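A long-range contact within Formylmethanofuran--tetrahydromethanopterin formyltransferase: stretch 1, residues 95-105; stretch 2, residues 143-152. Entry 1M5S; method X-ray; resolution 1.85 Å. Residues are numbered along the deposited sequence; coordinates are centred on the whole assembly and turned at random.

Stretch 1, residues 95-105: CVLTAPTTAVF
Stretch 2, residues 143-152: PIMEGDFLAE

Two stretches of one chain, at least 44 residues apart in sequence wherever they touch, meet as a short parallel β-ladder that opens at its N-terminal end around a buried phenylalanine, a water and a glutamate that reaches a loop backbone; together they bury 584 Å². Strand 103-105 runs beside strand 147-152 with axes 7° apart and 4.7 Å at closest approach. The register pairs Ala 103 with Leu 150, Val 104 with Ala 151 and Phe 105 with Glu 152, at CA-CA distances of 4.8, 4.6 and 4.9 Å. Val 104 (phi/psi -116/127) supplies both strand-to-strand hydrogen bonds: its N donates to Leu 150 O at 2.9 Å, and its O accepts from Glu 152 N at 2.9 Å, both nearly straight, so it straddles Ala 151 in the usual parallel pattern. CA-H...O contacts accompany them, Ala 103 CA to Leu 150 O at 3.3 Å and Ala 151 CA to Val 104 O at 3.4 Å. Past the ladder, the CA-to-CB bond of Glu 152 points toward stretch 1; chi1 t, chi2 t and chi3 -3° place its OE1 3.6 Å from Phe 105 CB, at the edge of the Phe 105 ring (chi1 m, chi2 -84°).

One position earlier the strands have begun to part: Thr 102 O lies 4.4 Å from Leu 150 N, and water 2 fills the gap, donating to Thr 102 O (2.8 Å) and to Asp 148 O (3.0 Å) and accepting from Leu 150 N (2.8 Å).

Ala 103 and Leu 150 (chi1 m, chi2 p) share one face of the sheet, CB to CB 4.0 Å; Val 104 (t) and Ala 151 share the other, CB to CB 4.4 Å, where the small alanine sits beside the branched valine. The CA-to-CB bond of Phe 149 points sideways, but chi1 t and chi2 62° bring its ring nearer stretch 1. Leu 97 CA lies over one ring face, 3.8 Å from the Phe 149 centroid and 13° off the normal, and Leu 97 CG (chi1 t) is 3.8 Å from Phe 149 CD2. At the ring edge are Thr 102 O, 3.2 Å from Phe 149 CD1, and Val 104 CG2, 3.7 Å from Phe 149 CZ. A flat aromatic suits this slot, offering a face to aliphatic CH and an edge to a carbonyl.

Stretch 1 reaches the ladder through a type I turn, Val 96 to Ala 99, closed by Ala 99 N to Val 96 O at 3.0 Å, then a type II turn, Ala 99 to Thr 102, with Thr 101 at phi/psi 67/8. Thr 102 OG1 (chi1 p) donates to Val 96 O at 2.5 Å, tying the two turns together. In stretch 2 a type I turn, Ile 144 to Gly 147, carries Glu 146, whose CB points toward stretch 1; with chi1 p, chi2 t and chi3 -4°, its OE1 accepts from Thr 101 N at 2.7 Å. Water 1 sits between Glu 146 OE2 (3.0 Å from its O) and Ala 99 O (2.7 Å from its O), placed to donate to either, and so links the glutamate to the loop backbone. Gly 147, at 150/-143, adopts angles where a CB would jam against the preceding carbonyl.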

ATOM      1  N   CYS A  95     -19.049  -2.411 -10.546  1.00 25.30           N
ATOM      2  CA  CYS A  95     -17.793  -2.245  -9.815  1.00 21.39           C
ATOM      3  C   CYS A  95     -16.861  -3.455  -9.868  1.00 25.16           C
ATOM      4  O   CYS A  95     -15.698  -3.365  -9.473  1.00 20.18           O
ATOM      5  CB  CYS A  95     -18.075  -1.872  -8.354  1.00 22.23           C
ATOM      6  SG  CYS A  95     -19.083  -0.380  -8.145  1.00 28.70           S
ATOM      7  N   VAL A  96     -17.366  -4.587 -10.346  1.00 20.55           N
ATOM      8  CA  VAL A  96     -16.562  -5.799 -10.422  1.00 21.10           C
ATOM      9  C   VAL A  96     -16.477  -6.342 -11.854  1.00 27.36           C
ATOM     10  O   VAL A  96     -15.386  -6.585 -12.375  1.00 22.91           O
ATOM     11  CB  VAL A  96     -17.112  -6.872  -9.465  1.00 22.46           C
ATOM     12  CG1 VAL A  96     -16.259  -8.125  -9.528  1.00 21.88           C
ATOM     13  CG2 VAL A  96     -17.138  -6.331  -8.040  1.00 18.22           C
ATOM     14  N   LEU A  97     -17.620  -6.410 -12.527  1.00 22.89           N
ATOM     15  CA  LEU A  97     -17.660  -6.731 -13.948  1.00 20.77           C
ATOM     16  C   LEU A  97     -16.781  -5.766 -14.741  1.00 21.07           C
ATOM     17  O   LEU A  97     -16.097  -6.165 -15.678  1.00 28.34           O
ATOM     18  CB  LEU A  97     -19.107  -6.669 -14.459  1.00 20.49           C
ATOM     19  CG  LEU A  97     -19.375  -7.007 -15.932  1.00 29.04           C
ATOM     20  CD1 LEU A  97     -20.729  -7.674 -16.053  1.00 31.01           C
ATOM     21  CD2 LEU A  97     -19.319  -5.759 -16.788  1.00 25.06           C
ATOM     22  N   THR A  98     -16.737  -4.521 -14.287  1.00 22.42           N
ATOM     23  CA  THR A  98     -15.990  -3.456 -14.951  1.00 18.57           C
ATOM     24  C   THR A  98     -14.530  -3.357 -14.495  1.00 16.45           C
ATOM     25  O   THR A  98     -13.749  -2.584 -15.060  1.00 16.49           O
ATOM     26  CB  THR A  98     -16.653  -2.103 -14.692  1.00 29.73           C
ATOM     27  OG1 THR A  98     -16.713  -1.870 -13.279  1.00 25.64           O
ATOM     28  CG2 THR A  98     -18.059  -2.090 -15.259  1.00 23.15           C
ATOM     29  N   ALA A  99     -14.185  -4.091 -13.439  1.00 16.84           N
ATOM     30  CA  ALA A  99     -12.846  -4.038 -12.857  1.00 14.43           C
ATOM     31  C   ALA A  99     -11.917  -5.069 -13.498  1.00 16.30           C
ATOM     32  O   ALA A  99     -12.342  -6.173 -13.840  1.00 19.20           O
ATOM     33  CB  ALA A  99     -12.929  -4.271 -11.352  1.00 19.74           C
ATOM     34  N   PRO A 100     -10.628  -4.719 -13.666  1.00 19.08           N
ATOM     35  CA  PRO A 100      -9.634  -5.597 -14.293  1.00 15.67           C
ATOM     36  C   PRO A 100      -9.491  -6.979 -13.648  1.00 14.56           C
ATOM     37  O   PRO A 100      -9.271  -7.096 -12.446  1.00 17.46           O
ATOM     38  CB  PRO A 100      -8.338  -4.796 -14.179  1.00 17.87           C
ATOM     39  CG  PRO A 100      -8.786  -3.384 -14.180  1.00 17.25           C
ATOM     40  CD  PRO A 100     -10.060  -3.393 -13.371  1.00 13.75           C
ATOM     41  N   THR A 101      -9.543  -8.003 -14.495  1.00 13.81           N
ATOM     42  CA  THR A 101      -9.194  -9.392 -14.186  1.00 12.28           C
ATOM     43  C   THR A 101     -10.085 -10.134 -13.195  1.00 17.47           C
ATOM     44  O   THR A 101      -9.787 -11.274 -12.830  1.00 19.39           O
ATOM     45  CB  THR A 101      -7.717  -9.545 -13.714  1.00 17.54           C
ATOM     46  OG1 THR A 101      -7.605  -9.217 -12.320  1.00 18.20           O
ATOM     47  CG2 THR A 101      -6.797  -8.652 -14.530  1.00 17.22           C
ATOM     48  N   THR A 102     -11.203  -9.529 -12.809  1.00 19.73           N
ATOM     49  CA  THR A 102     -12.039 -10.107 -11.767  1.00 19.06           C
ATOM     50  C   THR A 102     -12.875 -11.297 -12.223  1.00 23.53           C
ATOM     51  O   THR A 102     -13.225 -11.417 -13.398  1.00 21.91           O
ATOM     52  CB  THR A 102     -12.984  -9.061 -11.189  1.00 15.18           C
ATOM     53  OG1 THR A 102     -13.687  -8.416 -12.256  1.00 19.94           O
ATOM     54  CG2 THR A 102     -12.204  -8.029 -10.400  1.00 17.67           C
ATOM     55  N   ALA A 103     -13.108 -12.221 -11.296  1.00 25.81           N
ATOM     56  CA  ALA A 103     -14.161 -13.229 -11.430  1.00 21.35           C
ATOM     57  C   ALA A 103     -14.968 -13.203 -10.137  1.00 23.44           C
ATOM     58  O   ALA A 103     -14.459 -12.789  -9.096  1.00 19.01           O
ATOM     59  CB  ALA A 103     -13.555 -14.613 -11.649  1.00 18.14           C
ATOM     60  N   VAL A 104     -16.258 -13.511 -10.238  1.00 26.06           N
ATOM     61  CA  VAL A 104     -17.161 -13.489  -9.091  1.00 24.68           C
ATOM     62  C   VAL A 104     -17.678 -14.893  -8.811  1.00 24.42           C
ATOM     63  O   VAL A 104     -18.168 -15.572  -9.712  1.00 24.23           O
ATOM     64  CB  VAL A 104     -18.372 -12.563  -9.346  1.00 24.69           C
ATOM     65  CG1 VAL A 104     -19.407 -12.732  -8.250  1.00 29.77           C
ATOM     66  CG2 VAL A 104     -17.919 -11.129  -9.406  1.00 35.51           C
ATOM     67  N   PHE A 105     -17.526 -15.335  -7.567  1.00 28.37           N
ATOM     68  CA  PHE A 105     -18.053 -16.619  -7.123  1.00 24.42           C
ATOM     69  C   PHE A 105     -18.967 -16.438  -5.920  1.00 31.89           C
ATOM     70  O   PHE A 105     -18.986 -15.378  -5.289  1.00 23.39           O
ATOM     71  CB  PHE A 105     -16.910 -17.569  -6.767  1.00 24.18           C
ATOM     72  CG  PHE A 105     -15.980 -17.846  -7.915  1.00 33.43           C
ATOM     73  CD1 PHE A 105     -16.284 -18.825  -8.852  1.00 26.11           C
ATOM     74  CD2 PHE A 105     -14.819 -17.101  -8.082  1.00 28.66           C
ATOM     75  CE1 PHE A 105     -15.447 -19.057  -9.939  1.00 31.18           C
ATOM     76  CE2 PHE A 105     -13.981 -17.331  -9.163  1.00 33.33           C
ATOM     77  CZ  PHE A 105     -14.298 -18.309 -10.092  1.00 29.81           C
ATOM     78  N   PRO A 143     -18.064 -12.279 -22.445  1.00 28.52           N
ATOM     79  CA  PRO A 143     -16.996 -11.634 -23.215  1.00 25.75           C
ATOM     80  C   PRO A 143     -16.981 -10.112 -23.082  1.00 27.53           C
ATOM     81  O   PRO A 143     -17.990  -9.442 -23.300  1.00 27.27           O
ATOM     82  CB  PRO A 143     -17.278 -12.081 -24.647  1.00 29.18           C
ATOM     83  CG  PRO A 143     -17.897 -13.423 -24.481  1.00 25.65           C
ATOM     84  CD  PRO A 143     -18.777 -13.281 -23.259  1.00 28.83           C
ATOM     85  N   ILE A 144     -15.849  -9.589 -22.625  1.00 24.74           N
ATOM     86  CA  ILE A 144     -15.635  -8.148 -22.526  1.00 18.18           C
ATOM     87  C   ILE A 144     -14.237  -7.795 -23.059  1.00 21.64           C
ATOM     88  O   ILE A 144     -13.497  -8.680 -23.494  1.00 21.28           O
ATOM     89  CB  ILE A 144     -15.806  -7.651 -21.055  1.00 22.33           C
ATOM     90  CG1 ILE A 144     -14.908  -8.453 -20.103  1.00 20.75           C
ATOM     91  CG2 ILE A 144     -17.277  -7.766 -20.628  1.00 21.19           C
ATOM     92  CD1 ILE A 144     -14.884  -7.916 -18.685  1.00 26.43           C
ATOM     93  N   MET A 145     -13.909  -6.504 -23.090  1.00 19.80           N
ATOM     94  CA  MET A 145     -12.681  -6.027 -23.731  1.00 22.92           C
ATOM     95  C   MET A 145     -11.404  -6.703 -23.249  1.00 20.86           C
ATOM     96  O   MET A 145     -10.473  -6.885 -24.025  1.00 22.21           O
ATOM     97  CB  MET A 145     -12.529  -4.525 -23.539  1.00 23.09           C
ATOM     98  CG  MET A 145     -13.499  -3.703 -24.327  1.00 30.57           C
ATOM     99  SD  MET A 145     -12.926  -2.015 -24.384  1.00 29.99           S
ATOM    100  CE  MET A 145     -12.874  -1.578 -22.662  1.00 20.46           C
ATOM    101  N   GLU A 146     -11.319  -6.953 -21.945  1.00 21.59           N
ATOM    102  CA  GLU A 146     -10.112  -7.509 -21.341  1.00 20.56           C
ATOM    103  C   GLU A 146      -9.986  -8.996 -21.635  1.00 20.96           C
ATOM    104  O   GLU A 146      -8.910  -9.570 -21.491  1.00 23.26           O
ATOM    105  CB  GLU A 146     -10.136  -7.312 -19.823  1.00 20.11           C
ATOM    106  CG  GLU A 146     -11.098  -8.263 -19.086  1.00 20.03           C
ATOM    107  CD  GLU A 146     -10.903  -8.279 -17.578  1.00 35.79           C
ATOM    108  OE1 GLU A 146      -9.967  -7.607 -17.092  1.00 19.10           O
ATOM    109  OE2 GLU A 146     -11.682  -8.970 -16.880  1.00 39.36           O
ATOM    110  N   GLY A 147     -11.116  -9.628 -21.943  1.00 22.31           N
ATOM    111  CA  GLY A 147     -11.186 -11.079 -21.960  1.00 21.64           C
ATOM    112  C   GLY A 147     -12.580 -11.565 -21.606  1.00 24.07           C
ATOM    113  O   GLY A 147     -13.565 -10.970 -22.033  1.00 22.06           O
ATOM    114  N   ASP A 148     -12.663 -12.676 -20.878  1.00 24.76           N
ATOM    115  CA  ASP A 148     -13.943 -13.219 -20.417  1.00 25.40           C
ATOM    116  C   ASP A 148     -14.127 -12.939 -18.921  1.00 27.96           C
ATOM    117  O   ASP A 148     -13.242 -13.239 -18.112  1.00 25.94           O
ATOM    118  CB  ASP A 148     -13.997 -14.734 -20.654  1.00 25.01           C
ATOM    119  CG  ASP A 148     -14.004 -15.107 -22.134  1.00 31.18           C
ATOM    120  OD1 ASP A 148     -14.739 -14.468 -22.918  1.00 34.87           O
ATOM    121  OD2 ASP A 148     -13.351 -16.113 -22.496  1.00 33.21           O
ATOM    122  N   PHE A 149     -15.241 -12.305 -18.565  1.00 24.35           N
ATOM    123  CA  PHE A 149     -15.611 -12.148 -17.162  1.00 23.51           C
ATOM    124  C   PHE A 149     -16.402 -13.380 -16.703  1.00 27.65           C
ATOM    125  O   PHE A 149     -17.352 -13.796 -17.360  1.00 28.13           O
ATOM    126  CB  PHE A 149     -16.442 -10.876 -16.973  1.00 28.84           C
ATOM    127  CG  PHE A 149     -17.007 -10.710 -15.585  1.00 30.28           C
ATOM    128  CD1 PHE A 149     -16.165 -10.596 -14.482  1.00 26.70           C
ATOM    129  CD2 PHE A 149     -18.386 -10.651 -15.383  1.00 35.32           C
ATOM    130  CE1 PHE A 149     -16.682 -10.424 -13.201  1.00 24.92           C
ATOM    131  CE2 PHE A 149     -18.919 -10.477 -14.100  1.00 24.22           C
ATOM    132  CZ  PHE A 149     -18.062 -10.364 -13.008  1.00 32.51           C
ATOM    133  N   LEU A 150     -15.945 -14.008 -15.625  1.00 22.73           N
ATOM    134  CA  LEU A 150     -16.604 -15.190 -15.086  1.00 26.23           C
ATOM    135  C   LEU A 150     -17.432 -14.830 -13.852  1.00 27.97           C
ATOM    136  O   LEU A 150     -16.966 -14.109 -12.973  1.00 19.61           O
ATOM    137  CB  LEU A 150     -15.564 -16.258 -14.736  1.00 27.34           C
ATOM    138  CG  LEU A 150     -15.115 -17.224 -15.845  1.00 32.41           C
ATOM    139  CD1 LEU A 150     -15.033 -16.529 -17.185  1.00 33.24           C
ATOM    140  CD2 LEU A 150     -13.771 -17.815 -15.476  1.00 25.42           C
ATOM    141  N   ALA A 151     -18.692 -15.262 -13.842  1.00 24.27           N
ATOM    142  CA  ALA A 151     -19.591 -15.004 -12.716  1.00 22.67           C
ATOM    143  C   ALA A 151     -20.442 -16.236 -12.410  1.00 32.13           C
ATOM    144  O   ALA A 151     -21.243 -16.667 -13.239  1.00 30.53           O
ATOM    145  CB  ALA A 151     -20.496 -13.799 -13.023  1.00 17.49           C
ATOM    146  N   GLU A 152     -20.278 -16.793 -11.214  1.00 29.77           N
ATOM    147  CA  GLU A 152     -21.122 -17.900 -10.764  1.00 29.53           C
ATOM    148  C   GLU A 152     -22.602 -17.514 -10.842  1.00 22.86           C
ATOM    149  O   GLU A 152     -22.954 -16.334 -10.727  1.00 26.30           O
ATOM    150  CB  GLU A 152     -20.764 -18.288  -9.330  1.00 31.74           C
ATOM    151  CG  GLU A 152     -21.523 -19.497  -8.800  1.00 34.97           C
ATOM    152  CD  GLU A 152     -20.817 -20.176  -7.639  1.00 39.94           C
ATOM    153  OE1 GLU A 152     -19.702 -19.746  -7.278  1.00 32.70           O
ATOM    154  OE2 GLU A 152     -21.373 -21.152  -7.092  1.00 36.58           O
TER
HETATM  155  O   HOH W   1     -13.870  -8.053 -15.091  1.00 30.17           O
HETATM  156  O   HOH W   2     -13.270 -13.534 -15.176  1.00 23.39           O